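Local coordinates for phosphatidylinositide phosphatase SAC2 (Homo sapiens, PDB 4XUU), which removes the 4-phosphate from phosphatidylinositol 4-phosphate, with a probable role in endocytic recycling, this chain being its hSac2 domain, at residues A31-D36 / D46-L51; S56-A61 / L76-L81; I84-E89 / L150-K155; K97-R102 / E125-D130; M101-R106 / H115-V120. All blocks are in the same frame, centred on the assembly; numbering follows the deposited sequence.

Contact 1: A31-D36 / D46-L51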
# COMPACT_ATOMS: atom_id res chain seq x y z
N ALA A 31 18.83 4.24 6.96
CA ALA A 31 19.17 4.15 8.37
C ALA A 31 18.03 3.45 9.09
O ALA A 31 16.87 3.85 8.95
CB ALA A 31 19.40 5.53 8.95
N LEU A 32 18.36 2.41 9.84
CA LEU A 32 17.35 1.63 10.57
C LEU A 32 17.80 1.29 11.99
O LEU A 32 18.88 1.67 12.43
CB LEU A 32 16.97 0.36 9.79
CG LEU A 32 16.42 0.49 8.36
CD1 LEU A 32 16.45 -0.85 7.65
CD2 LEU A 32 15.01 1.08 8.33
N ILE A 33 16.94 0.57 12.70
CA ILE A 33 17.20 0.14 14.07
C ILE A 33 16.92 -1.36 14.17
O ILE A 33 15.97 -1.85 13.58
CB ILE A 33 16.32 0.93 15.08
CG1 ILE A 33 16.69 2.41 15.06
CG2 ILE A 33 16.44 0.37 16.50
CD1 ILE A 33 15.66 3.32 15.71
N ASP A 34 17.77 -2.06 14.91
CA ASP A 34 17.59 -3.48 15.22
C ASP A 34 16.33 -3.66 16.06
O ASP A 34 16.16 -3.01 17.09
CB ASP A 34 18.82 -4.01 15.97
CG ASP A 34 18.78 -5.52 16.22
OD1 ASP A 34 18.03 -6.25 15.53
OD2 ASP A 34 19.52 -5.98 17.11
N CYS A 35 15.45 -4.55 15.61
CA CYS A 35 14.13 -4.73 16.22
C CYS A 35 14.06 -5.93 17.17
O CYS A 35 13.25 -5.93 18.10
CB CYS A 35 13.05 -4.80 15.14
SG CYS A 35 11.44 -5.37 15.73
N ASP A 36 14.89 -6.94 16.94
CA ASP A 36 14.93 -8.13 17.80
C ASP A 36 15.60 -7.88 19.15
O ASP A 36 16.59 -7.14 19.22
CB ASP A 36 15.60 -9.30 17.09
CG ASP A 36 14.59 -10.28 16.50
OD1 ASP A 36 13.68 -10.73 17.23
OD2 ASP A 36 14.73 -10.63 15.30
N ASP A 46 18.65 1.90 21.50
CA ASP A 46 18.52 1.52 20.09
C ASP A 46 19.86 1.15 19.46
O ASP A 46 20.84 1.89 19.58
CB ASP A 46 17.90 2.67 19.29
CG ASP A 46 16.48 2.99 19.72
OD1 ASP A 46 16.00 2.44 20.74
OD2 ASP A 46 15.84 3.81 19.04
N VAL A 47 19.89 -0.01 18.80
CA VAL A 47 21.04 -0.39 18.00
C VAL A 47 20.82 0.11 16.57
O VAL A 47 19.89 -0.33 15.90
CB VAL A 47 21.28 -1.92 18.01
CG1 VAL A 47 22.45 -2.30 17.10
CG2 VAL A 47 21.54 -2.41 19.44
N ASP A 48 21.67 1.04 16.14
CA ASP A 48 21.62 1.57 14.78
C ASP A 48 22.07 0.55 13.75
O ASP A 48 23.02 -0.20 13.99
CB ASP A 48 22.48 2.83 14.65
CG ASP A 48 21.83 4.06 15.26
OD1 ASP A 48 20.64 4.01 15.64
OD2 ASP A 48 22.52 5.10 15.36
N VAL A 49 21.38 0.53 12.62
CA VAL A 49 21.67 -0.39 11.52
C VAL A 49 21.69 0.36 10.19
O VAL A 49 20.80 1.17 9.91
CB VAL A 49 20.64 -1.55 11.44
CG1 VAL A 49 20.92 -2.42 10.23
CG2 VAL A 49 20.64 -2.38 12.71
N LEU A 50 22.72 0.09 9.38
CA LEU A 50 22.77 0.62 8.03
C LEU A 50 22.49 -0.49 7.02
O LEU A 50 23.12 -1.55 7.05
CB LEU A 50 24.13 1.29 7.75
CG LEU A 50 24.31 1.91 6.36
CD1 LEU A 50 23.47 3.19 6.18
CD2 LEU A 50 25.77 2.19 6.07
N LEU A 51 21.52 -0.24 6.14
CA LEU A 51 21.18 -1.18 5.07
C LEU A 51 21.46 -0.53 3.72
O LEU A 51 20.90 0.53 3.40
CB LEU A 51 19.71 -1.61 5.17
CG LEU A 51 19.11 -2.49 4.06
CD1 LEU A 51 19.72 -3.89 4.02
CD2 LEU A 51 17.60 -2.57 4.22

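Contact 2: S56-A61 / L76-L81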
# COMPACT_ATOMS: atom_id res chain seq x y z
N SER A 56 23.35 -6.14 -7.05
CA SER A 56 23.60 -7.57 -6.89
C SER A 56 23.68 -8.04 -5.44
O SER A 56 23.71 -9.25 -5.18
CB SER A 56 24.89 -7.94 -7.62
OG SER A 56 26.01 -7.39 -6.95
N ALA A 57 23.72 -7.11 -4.49
CA ALA A 57 23.89 -7.44 -3.09
C ALA A 57 23.25 -6.41 -2.17
O ALA A 57 23.01 -5.27 -2.57
CB ALA A 57 25.37 -7.58 -2.76
N TYR A 58 22.97 -6.82 -0.94
CA TYR A 58 22.61 -5.87 0.10
C TYR A 58 23.60 -5.98 1.24
O TYR A 58 24.23 -7.03 1.43
CB TYR A 58 21.15 -6.04 0.56
CG TYR A 58 20.85 -7.32 1.30
CD1 TYR A 58 20.83 -8.55 0.64
CD2 TYR A 58 20.56 -7.29 2.67
CE1 TYR A 58 20.54 -9.73 1.32
CE2 TYR A 58 20.26 -8.46 3.36
CZ TYR A 58 20.26 -9.68 2.68
OH TYR A 58 19.98 -10.84 3.35
N TYR A 59 23.75 -4.88 1.98
CA TYR A 59 24.77 -4.76 3.02
C TYR A 59 24.12 -4.38 4.33
O TYR A 59 23.33 -3.43 4.38
CB TYR A 59 25.80 -3.69 2.62
CG TYR A 59 26.54 -4.00 1.34
CD1 TYR A 59 25.93 -3.85 0.09
CD2 TYR A 59 27.85 -4.45 1.38
CE1 TYR A 59 26.61 -4.15 -1.08
CE2 TYR A 59 28.54 -4.74 0.21
CZ TYR A 59 27.92 -4.59 -1.01
OH TYR A 59 28.62 -4.90 -2.16
N VAL A 60 24.44 -5.12 5.39
CA VAL A 60 23.90 -4.84 6.71
C VAL A 60 25.03 -4.57 7.70
O VAL A 60 25.90 -5.42 7.91
CB VAL A 60 22.99 -5.97 7.23
CG1 VAL A 60 22.28 -5.54 8.50
CG2 VAL A 60 21.96 -6.39 6.17
N ALA A 61 25.00 -3.39 8.30
CA ALA A 61 26.01 -2.98 9.27
C ALA A 61 25.36 -2.57 10.58
O ALA A 61 24.53 -1.66 10.61
CB ALA A 61 26.84 -1.84 8.71
N LEU A 76 25.77 -9.49 1.51
CA LEU A 76 24.93 -10.64 1.24
C LEU A 76 24.41 -10.55 -0.18
O LEU A 76 23.77 -9.56 -0.55
CB LEU A 76 23.77 -10.68 2.25
CG LEU A 76 24.14 -10.86 3.73
CD1 LEU A 76 23.12 -10.21 4.66
CD2 LEU A 76 24.33 -12.34 4.07
N SER A 77 24.70 -11.58 -0.97
CA SER A 77 24.21 -11.66 -2.33
C SER A 77 22.69 -11.68 -2.32
O SER A 77 22.08 -12.24 -1.40
CB SER A 77 24.74 -12.91 -3.02
OG SER A 77 24.26 -13.00 -4.35
N LEU A 78 22.08 -11.06 -3.33
CA LEU A 78 20.62 -11.03 -3.43
C LEU A 78 20.02 -12.40 -3.73
O LEU A 78 18.87 -12.66 -3.39
CB LEU A 78 20.15 -9.98 -4.44
CG LEU A 78 20.21 -8.51 -4.00
CD1 LEU A 78 20.03 -7.59 -5.19
CD2 LEU A 78 19.17 -8.18 -2.93
N GLU A 79 20.81 -13.28 -4.35
CA GLU A 79 20.38 -14.66 -4.59
C GLU A 79 19.99 -15.37 -3.30
O GLU A 79 19.09 -16.22 -3.30
CB GLU A 79 21.48 -15.48 -5.27
CG GLU A 79 21.47 -15.42 -6.79
CD GLU A 79 22.53 -14.48 -7.34
OE1 GLU A 79 22.75 -13.40 -6.75
OE2 GLU A 79 23.14 -14.84 -8.37
N ASN A 80 20.66 -15.02 -2.20
CA ASN A 80 20.49 -15.69 -0.92
C ASN A 80 19.39 -15.09 -0.04
O ASN A 80 19.04 -15.68 0.99
CB ASN A 80 21.81 -15.73 -0.15
CG ASN A 80 22.84 -16.63 -0.81
OD1 ASN A 80 24.03 -16.33 -0.79
ND2 ASN A 80 22.39 -17.74 -1.39
N LEU A 81 18.85 -13.94 -0.44
CA LEU A 81 17.72 -13.34 0.25
C LEU A 81 16.44 -14.08 -0.12
O LEU A 81 15.92 -13.93 -1.22
CB LEU A 81 17.60 -11.85 -0.10
CG LEU A 81 16.52 -11.02 0.63
CD1 LEU A 81 16.65 -11.11 2.14
CD2 LEU A 81 16.58 -9.57 0.18

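Contact 3: I84-E89 / L150-K155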
# COMPACT_ATOMS: atom_id res chain seq x y z
N ILE A 84 10.84 -11.74 2.59
CA ILE A 84 10.68 -10.66 3.56
C ILE A 84 9.34 -10.78 4.27
O ILE A 84 8.30 -10.99 3.63
CB ILE A 84 10.80 -9.26 2.89
CG1 ILE A 84 12.16 -9.10 2.20
CG2 ILE A 84 10.59 -8.15 3.92
CD1 ILE A 84 12.27 -7.87 1.33
N GLU A 85 9.36 -10.66 5.59
CA GLU A 85 8.13 -10.64 6.39
C GLU A 85 7.95 -9.28 7.03
O GLU A 85 8.90 -8.71 7.57
CB GLU A 85 8.18 -11.72 7.47
CG GLU A 85 8.24 -13.14 6.94
CD GLU A 85 8.28 -14.15 8.06
OE1 GLU A 85 9.00 -13.92 9.05
OE2 GLU A 85 7.58 -15.18 7.95
N ILE A 86 6.73 -8.74 6.97
CA ILE A 86 6.42 -7.46 7.61
C ILE A 86 5.18 -7.57 8.51
O ILE A 86 4.07 -7.82 8.05
CB ILE A 86 6.23 -6.31 6.58
CG1 ILE A 86 7.54 -6.04 5.84
CG2 ILE A 86 5.75 -5.04 7.28
CD1 ILE A 86 7.42 -5.05 4.69
N GLY A 87 5.40 -7.37 9.81
CA GLY A 87 4.31 -7.41 10.77
C GLY A 87 4.66 -6.79 12.10
O GLY A 87 5.76 -6.26 12.27
N PRO A 88 3.73 -6.84 13.07
CA PRO A 88 3.96 -6.30 14.41
C PRO A 88 5.17 -6.95 15.08
O PRO A 88 5.40 -8.15 14.93
CB PRO A 88 2.68 -6.66 15.16
CG PRO A 88 1.65 -6.81 14.10
CD PRO A 88 2.37 -7.42 12.94
N GLU A 89 5.93 -6.14 15.82
CA GLU A 89 7.13 -6.59 16.53
C GLU A 89 6.89 -7.79 17.45
O GLU A 89 5.85 -7.87 18.11
CB GLU A 89 7.76 -5.44 17.33
CG GLU A 89 6.79 -4.65 18.19
CD GLU A 89 7.43 -4.06 19.43
OE1 GLU A 89 6.70 -3.41 20.22
OE2 GLU A 89 8.64 -4.25 19.64
N LEU A 150 11.19 -12.45 -5.10
CA LEU A 150 11.30 -12.23 -3.67
C LEU A 150 9.92 -12.00 -3.08
O LEU A 150 9.33 -10.94 -3.28
CB LEU A 150 12.21 -11.04 -3.37
CG LEU A 150 12.49 -10.74 -1.90
CD1 LEU A 150 13.29 -11.88 -1.27
CD2 LEU A 150 13.23 -9.43 -1.76
N PRO A 151 9.39 -13.00 -2.35
CA PRO A 151 8.08 -12.82 -1.73
C PRO A 151 8.11 -11.84 -0.55
O PRO A 151 8.97 -11.95 0.33
CB PRO A 151 7.70 -14.23 -1.26
CG PRO A 151 8.98 -14.96 -1.16
CD PRO A 151 9.90 -14.37 -2.18
N ILE A 152 7.20 -10.87 -0.56
CA ILE A 152 6.96 -10.00 0.59
C ILE A 152 5.68 -10.45 1.28
O ILE A 152 4.60 -10.44 0.68
CB ILE A 152 6.85 -8.51 0.20
CG1 ILE A 152 8.04 -8.08 -0.66
CG2 ILE A 152 6.74 -7.64 1.45
CD1 ILE A 152 7.85 -6.75 -1.37
N ILE A 153 5.81 -10.86 2.55
CA ILE A 153 4.71 -11.47 3.30
C ILE A 153 4.23 -10.59 4.45
O ILE A 153 5.02 -10.17 5.29
CB ILE A 153 5.12 -12.87 3.84
CG1 ILE A 153 5.72 -13.73 2.71
CG2 ILE A 153 3.93 -13.57 4.49
CD1 ILE A 153 6.45 -14.96 3.18
N GLU A 154 2.93 -10.31 4.48
CA GLU A 154 2.30 -9.66 5.62
C GLU A 154 1.74 -10.73 6.55
O GLU A 154 0.80 -11.44 6.19
CB GLU A 154 1.16 -8.74 5.17
CG GLU A 154 1.52 -7.64 4.17
CD GLU A 154 0.29 -6.89 3.67
OE1 GLU A 154 -0.60 -6.57 4.49
OE2 GLU A 154 0.21 -6.61 2.45
N LYS A 155 2.33 -10.85 7.73
CA LYS A 155 1.88 -11.80 8.75
C LYS A 155 2.43 -11.43 10.12
O LYS A 155 3.23 -10.51 10.24
CB LYS A 155 2.26 -13.25 8.38
CG LYS A 155 3.76 -13.55 8.38
CD LYS A 155 4.04 -15.00 7.98
CE LYS A 155 3.82 -15.98 9.14
NZ LYS A 155 4.91 -15.94 10.15

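Contact 4: K97-R102 / E125-D130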
# COMPACT_ATOMS: atom_id res chain seq x y z
N LYS A 97 4.08 -2.35 19.64
CA LYS A 97 3.89 -0.95 19.28
C LYS A 97 4.02 -0.75 17.78
O LYS A 97 3.05 -0.40 17.11
CB LYS A 97 4.88 -0.04 20.03
CG LYS A 97 4.80 -0.09 21.55
CD LYS A 97 5.86 -1.01 22.15
CE LYS A 97 5.83 -1.02 23.67
NZ LYS A 97 4.60 -1.68 24.22
N PHE A 98 5.22 -1.01 17.26
CA PHE A 98 5.56 -0.73 15.86
C PHE A 98 5.69 -2.00 15.00
O PHE A 98 5.72 -3.11 15.52
CB PHE A 98 6.86 0.08 15.79
CG PHE A 98 7.84 -0.26 16.89
CD1 PHE A 98 8.48 -1.49 16.92
CD2 PHE A 98 8.11 0.66 17.90
CE1 PHE A 98 9.38 -1.80 17.94
CE2 PHE A 98 9.01 0.36 18.92
CZ PHE A 98 9.65 -0.88 18.94
N SER A 99 5.77 -1.80 13.69
CA SER A 99 5.99 -2.89 12.75
C SER A 99 7.49 -3.13 12.58
O SER A 99 8.29 -2.22 12.74
CB SER A 99 5.38 -2.56 11.39
OG SER A 99 4.04 -2.12 11.53
N CYS A 100 7.85 -4.37 12.26
CA CYS A 100 9.22 -4.70 11.93
C CYS A 100 9.33 -5.48 10.63
O CYS A 100 8.37 -6.12 10.19
CB CYS A 100 9.91 -5.44 13.09
SG CYS A 100 10.09 -4.40 14.56
N MSE A 101 10.50 -5.39 10.01
CA MSE A 101 10.79 -6.02 8.74
C MSE A 101 11.84 -7.10 8.95
O MSE A 101 12.93 -6.84 9.47
CB MSE A 101 11.30 -4.98 7.76
CG MSE A 101 11.50 -5.50 6.36
SE MSE A 101 12.40 -4.17 5.27
CE MSE A 101 12.61 -5.18 3.66
N ARG A 102 11.51 -8.32 8.55
CA ARG A 102 12.38 -9.46 8.74
C ARG A 102 12.92 -9.98 7.40
O ARG A 102 12.15 -10.40 6.53
CB ARG A 102 11.62 -10.55 9.50
CG ARG A 102 12.47 -11.71 9.95
CD ARG A 102 11.77 -12.45 11.07
NE ARG A 102 12.05 -11.85 12.37
CZ ARG A 102 11.49 -12.23 13.52
NH1 ARG A 102 10.61 -13.23 13.54
NH2 ARG A 102 11.82 -11.62 14.65
N GLU A 125 2.82 7.70 17.20
CA GLU A 125 1.51 7.26 16.70
C GLU A 125 1.60 6.74 15.26
O GLU A 125 0.58 6.63 14.57
CB GLU A 125 0.51 8.41 16.80
CG GLU A 125 -0.92 7.97 17.08
CD GLU A 125 -1.87 9.13 17.32
OE1 GLU A 125 -1.75 10.16 16.64
OE2 GLU A 125 -2.75 9.00 18.20
N GLU A 126 2.82 6.41 14.82
CA GLU A 126 3.06 5.87 13.49
C GLU A 126 3.87 4.57 13.58
O GLU A 126 4.98 4.56 14.10
CB GLU A 126 3.81 6.88 12.61
CG GLU A 126 3.01 8.14 12.26
CD GLU A 126 1.82 7.86 11.35
OE1 GLU A 126 0.75 8.47 11.56
OE2 GLU A 126 1.95 7.03 10.42
N ASP A 127 3.31 3.48 13.05
CA ASP A 127 3.94 2.17 13.18
C ASP A 127 5.14 1.95 12.25
O ASP A 127 5.87 0.97 12.40
CB ASP A 127 2.92 1.02 13.08
CG ASP A 127 2.17 1.00 11.75
OD1 ASP A 127 2.60 1.66 10.78
OD2 ASP A 127 1.13 0.31 11.69
N GLY A 128 5.34 2.86 11.30
CA GLY A 128 6.48 2.82 10.38
C GLY A 128 6.40 1.76 9.30
O GLY A 128 7.37 1.50 8.59
N LYS A 129 5.22 1.15 9.16
CA LYS A 129 5.00 0.04 8.24
C LYS A 129 5.20 0.43 6.76
O LYS A 129 5.76 -0.34 5.98
CB LYS A 129 3.60 -0.55 8.47
CG LYS A 129 3.26 -1.79 7.67
CD LYS A 129 1.75 -1.99 7.70
CE LYS A 129 1.28 -3.03 6.69
NZ LYS A 129 -0.21 -3.00 6.59
N ASP A 130 4.74 1.63 6.40
CA ASP A 130 4.87 2.14 5.04
C ASP A 130 6.33 2.29 4.59
O ASP A 130 6.67 1.96 3.45
CB ASP A 130 4.11 3.47 4.88
CG ASP A 130 2.59 3.29 4.96
OD1 ASP A 130 2.10 2.14 4.82
OD2 ASP A 130 1.87 4.30 5.16

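Contact 5: M101-R106 / H115-V120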
# COMPACT_ATOMS: atom_id res chain seq x y z
N MSE A 101 10.50 -5.39 10.01
CA MSE A 101 10.79 -6.02 8.74
C MSE A 101 11.84 -7.10 8.95
O MSE A 101 12.93 -6.84 9.47
CB MSE A 101 11.30 -4.98 7.76
CG MSE A 101 11.50 -5.50 6.36
SE MSE A 101 12.40 -4.17 5.27
CE MSE A 101 12.61 -5.18 3.66
N ARG A 102 11.51 -8.32 8.55
CA ARG A 102 12.38 -9.46 8.74
C ARG A 102 12.92 -9.98 7.40
O ARG A 102 12.15 -10.40 6.53
CB ARG A 102 11.62 -10.55 9.50
CG ARG A 102 12.47 -11.71 9.95
CD ARG A 102 11.77 -12.45 11.07
NE ARG A 102 12.05 -11.85 12.37
CZ ARG A 102 11.49 -12.23 13.52
NH1 ARG A 102 10.61 -13.23 13.54
NH2 ARG A 102 11.82 -11.62 14.65
N LEU A 103 14.24 -9.93 7.26
CA LEU A 103 14.93 -10.37 6.04
C LEU A 103 15.55 -11.74 6.26
O LEU A 103 16.57 -11.85 6.95
CB LEU A 103 16.02 -9.36 5.65
CG LEU A 103 15.70 -7.86 5.58
CD1 LEU A 103 16.97 -7.05 5.37
CD2 LEU A 103 14.70 -7.56 4.48
N HIS A 104 14.94 -12.77 5.68
CA HIS A 104 15.44 -14.14 5.81
C HIS A 104 16.49 -14.42 4.74
O HIS A 104 16.21 -14.29 3.55
CB HIS A 104 14.29 -15.14 5.70
CG HIS A 104 13.24 -15.00 6.76
ND1 HIS A 104 13.18 -15.83 7.86
CD2 HIS A 104 12.22 -14.12 6.90
CE1 HIS A 104 12.16 -15.47 8.62
NE2 HIS A 104 11.56 -14.44 8.06
N TYR A 105 17.68 -14.80 5.17
CA TYR A 105 18.76 -15.09 4.23
C TYR A 105 19.37 -16.48 4.42
O TYR A 105 19.36 -17.05 5.52
CB TYR A 105 19.83 -14.00 4.25
CG TYR A 105 20.69 -13.92 5.49
CD1 TYR A 105 20.31 -13.14 6.59
CD2 TYR A 105 21.91 -14.60 5.56
CE1 TYR A 105 21.11 -13.06 7.73
CE2 TYR A 105 22.72 -14.52 6.69
CZ TYR A 105 22.31 -13.75 7.77
OH TYR A 105 23.11 -13.67 8.89
N ARG A 106 19.89 -17.02 3.32
CA ARG A 106 20.55 -18.31 3.33
C ARG A 106 22.05 -18.11 3.50
O ARG A 106 22.65 -17.27 2.83
CB ARG A 106 20.23 -19.07 2.04
CG ARG A 106 20.62 -20.54 2.08
CD ARG A 106 20.05 -21.29 0.88
NE ARG A 106 18.65 -21.67 1.08
CZ ARG A 106 18.25 -22.89 1.44
NH1 ARG A 106 19.13 -23.86 1.65
NH2 ARG A 106 16.95 -23.14 1.59
N HIS A 115 17.55 -10.88 9.73
CA HIS A 115 17.69 -9.56 10.33
C HIS A 115 16.30 -9.01 10.57
O HIS A 115 15.45 -9.08 9.69
CB HIS A 115 18.45 -8.63 9.40
CG HIS A 115 19.82 -9.10 9.05
ND1 HIS A 115 20.85 -9.11 9.97
CD2 HIS A 115 20.33 -9.58 7.90
CE1 HIS A 115 21.94 -9.57 9.39
NE2 HIS A 115 21.66 -9.87 8.13
N THR A 116 16.08 -8.46 11.76
CA THR A 116 14.78 -7.86 12.07
C THR A 116 14.97 -6.38 12.35
O THR A 116 15.57 -5.99 13.36
CB THR A 116 14.09 -8.57 13.24
OG1 THR A 116 14.15 -9.99 13.04
CG2 THR A 116 12.63 -8.15 13.33
N LEU A 117 14.45 -5.56 11.44
CA LEU A 117 14.74 -4.13 11.44
C LEU A 117 13.47 -3.29 11.49
O LEU A 117 12.41 -3.74 11.07
CB LEU A 117 15.57 -3.78 10.20
CG LEU A 117 16.78 -4.68 9.92
CD1 LEU A 117 17.35 -4.43 8.52
CD2 LEU A 117 17.86 -4.52 10.99
N ARG A 118 13.60 -2.08 12.01
CA ARG A 118 12.50 -1.12 11.98
C ARG A 118 13.02 0.28 11.69
O ARG A 118 14.23 0.53 11.74
CB ARG A 118 11.68 -1.15 13.28
CG ARG A 118 12.39 -0.62 14.52
CD ARG A 118 11.39 -0.24 15.59
NE ARG A 118 12.02 0.06 16.87
CZ ARG A 118 12.18 1.28 17.38
NH1 ARG A 118 11.74 2.35 16.72
NH2 ARG A 118 12.77 1.43 18.55
N ALA A 119 12.10 1.19 11.39
CA ALA A 119 12.46 2.54 11.02
C ALA A 119 12.50 3.46 12.24
O ALA A 119 11.69 3.32 13.15
CB ALA A 119 11.51 3.07 9.96
N VAL A 120 13.46 4.38 12.24
CA VAL A 120 13.54 5.41 13.28
C VAL A 120 12.47 6.47 13.04
O VAL A 120 12.50 7.18 12.03
CB VAL A 120 14.98 6.02 13.40
CG1 VAL A 120 15.65 6.16 12.02
CG2 VAL A 120 14.97 7.34 14.16

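Contact 1: A31-D36 / D46-L51
Asp46 lies across the side chain of Ile33: its OD2 comes to 3.4 Å from Ile33 CD1, while its CB packs on the CG2 branch. In Ile33, CG1 is anti to the carbonyl carbon (chi1 -65°) and CG2 anti to the backbone N; CD1 and CG2 are the atoms that meet Asp46. The carboxylate therefore meets hydrocarbon here, and its OD2 also makes a long, weak ion pair with Arg118. At Val47 the main chain takes over. Val47 O receives Asp34 N at 2.9 Å, and Val47 CB rests 3.8 Å from Asp34 CB. Asp48 faces Ile33 in an antiparallel non-hydrogen-bonded pair. Val49 and Leu32 form the hydrogen-bonded pair of this ladder: Leu32 N gives to Val49 O at 2.7 Å and Val49 N to Leu32 O at 2.8 Å. The CG2 methyl of Val49 also approaches Asp34 N, at 3.6 Å. Further along, Leu51 CD2 meets Leu32 CD1 at 4.0 Å, the two side chains crossing obliquely on the same side of the sheet as Val49. These are the first two strands of a pleckstrin-homology-like (PH-like) fold, strongly twisted, with segment directions 131° apart. Leu32 and Leu51 pack against Ile135 of helix 129-145, and Val49 touches Leu117 of strand 110-119 and Val60 of strand 57-63. Leu50, on the other face of the sheet, meets Leu12 of the second subunit.

Contact 2: S56-A61 / L76-L81
Tyr58 and Leu76 pair at one end of the beta hairpin made by strands 57-63 and 70-77, part of the PH-like sheet. Their backbones exchange two hydrogen bonds, Tyr58 N to Leu76 O and Leu76 N to Tyr58 O. From CB, the tyrosine's CG stands between its own backbone N and carbonyl carbon (chi1 68°), and the ring beyond it packs on residues 76-81. CD1 comes first, 3.3 Å from Leu76 O and 4.0 Å from Leu78 CD2. CE1 follows, 3.5 Å from Leu76 CB, which lies over one ring face as a CH-pi donor with 3.9 Å from that carbon to the ring centroid. Leu81 CD2 lies over the opposite face, its side chain crossing the tyrosine at about a right angle, so the ring is sandwiched between two leucines. Ser77 O sits at the ring edge. CE2 and CZ both run against Leu76 CD1. At the tip, OH touches Leu76 CD1 and Leu81 CD1, and Tyr105 of strand 99-107 packs against it as well. Where strand 70-77 gives way to the turn at 78-80, Leu78 N still donates to Ser56 O at 3.1 Å, with an N-H...O angle of 166°.

Contact 3: I84-E89 / L150-K155
Lys155 reaches Glu85 by folding back: its CG lies between backbone N and carbonyl carbon (chi1 67°), and bends at chi3 (-80°) and chi4 bring CE and then NZ round to the glutamate. Glu85, by contrast, extends straight beyond CG. The groups meet in a long salt bridge, 3.5 Å from Glu85 OE2 to Lys155 NZ, and the methylene CD of the lysine lies equally near that oxygen. The other carboxylate oxygen, OE1, is hydrogen-bonded to His104 NE2, so each oxygen has a partner, the one at OE2 distant. An alanine at Lys155 would probably leave Glu85 OE2 with little more than its long, weak pairing to Lys83 and without the methylene that lies against it. The two strands run parallel, their segment directions 24° apart, and three backbone bonds tie them: Ile84 N to Pro151 O at 2.9 Å, Ile153 N to Ile84 O at 2.7 Å and Ile86 N to Ile153 O at 2.8 Å. In the PH fold the seven-stranded sheet is followed by a C-terminal helix; here the chain continues past helix 129-145 and adds strand 152-154 at the sheet edge beside 81-88. Residues 152-154 also form an antiparallel ladder with a strand of the third subunit, which carries the sheet across that interface. On the helix-covered face, Ile84 CD1 packs on Leu150 CD2 at 3.6 Å, with Ala136 and Leu139 also against Ile84. Further along the same face, Ile86 CD1 lies 4.2 Å from the CG2 methyl of Ile152.

Contact 4: K97-R102 / E125-D130
Lys97 brushes Asp127 with its backbone alone, Lys97 O lying 4.3 Å from Asp127 CB, while the lysine side chain leads away and its NZ bonds to Lys95 O. Phe98 comes in through its CB, 3.6 Å from Asp127 O; its ring turns off to a cation-pi contact with Arg118. Ser99 carries the contact. Its backbone N donates to Asp127 O at 3.1 Å, a nearly straight bond (167° at the hydrogen) that arrives in the carbonyl plane on a lone pair. Ser99 OG, anti to its carbonyl carbon (chi1 -50°), touches both Lys129 CB at 3.5 Å and Asp127 CG at 3.6 Å. Asp127 itself is shaped by an Asx turn: OD1 accepts from Lys129 N at 3.1 Å, the donor standing above the carboxylate plane. Gly128, with its positive phi, holds the N-cap position of helix 129-145. The next residues of the strand leave the loop, Cys100 for its disulfide with Cys35 and Met101 to pack on Leu132, Ile135, Ala136 and Leu139 of helix 129-145. The contact thus joins the start of strand 99-107 to the start of the C-terminal helix of this PH-like domain. Asp127 uses its main-chain oxygen to hold the strand and its carboxylate to hold the first turn, and the nearby helix N-terminus would be expected to favour the charged form of that carboxylate.

Contact 5: M101-R106 / H115-V120
Arg102 and Thr116 meet closely on one face of the ladder, NE donating to Thr116 OG1 at 2.9 Å. The hydroxyl oxygen lies in the guanidinium plane, at its edge, and a bend at chi3 (-85°) places NE beside it. Asp36 completes the cluster with a salt bridge to Arg102 NH2; it also lies very close to OG1, a probable hydrogen bond of doubtful length. A leucine at Arg102 would probably leave Asp36 without its cationic mate and the threonine hydroxyl without this donor. Between the strands, the backbones are tightly laced: selenomethionine Met101 and Leu117 exchange two bonds, the shorter 2.7 Å from Met101 N to Leu117 O, and Leu103 and His115 exchange two more. The other face packs more loosely between the two strands, though helix 129-145 covers Met101 and Leu103. Leu103 CD1 only just reaches Leu117 CD1, at 4.1 Å. The Tyr105 and His115 rings lie near parallel, planes 16° apart, but barely overlap, with centroids 5.0 Å apart. Both are held from elsewhere, Tyr105 OH by His165 and His115 ND1 by Tyr62 OH. This antiparallel hairpin, strand 99-107 with 110-119, matches the last two strands of the PH fold, which precede the C-terminal helix.

All five contacts belong to one PH-like domain, and four of them are strand ladders of its mixed sheet. Contacts 1 and 2 come first along the chain, in series, and their centres lie about 16 Å apart on neighbouring strands. Contact 3 then bridges 60 residues, and contacts 4 and 5 fall within that span; these two share Met101 and Arg102 on strand 99-107. Strand 110-119 pairs with 26-34, so contacts 1 and 5 adjoin, centres about 9 Å apart. The Cys35-Cys100 disulfide further ties contact 1 to contact 4. Contact 4 joins strand 99-107 to the start of helix 129-145, while contact 3 forms a sheet edge continued by another subunit.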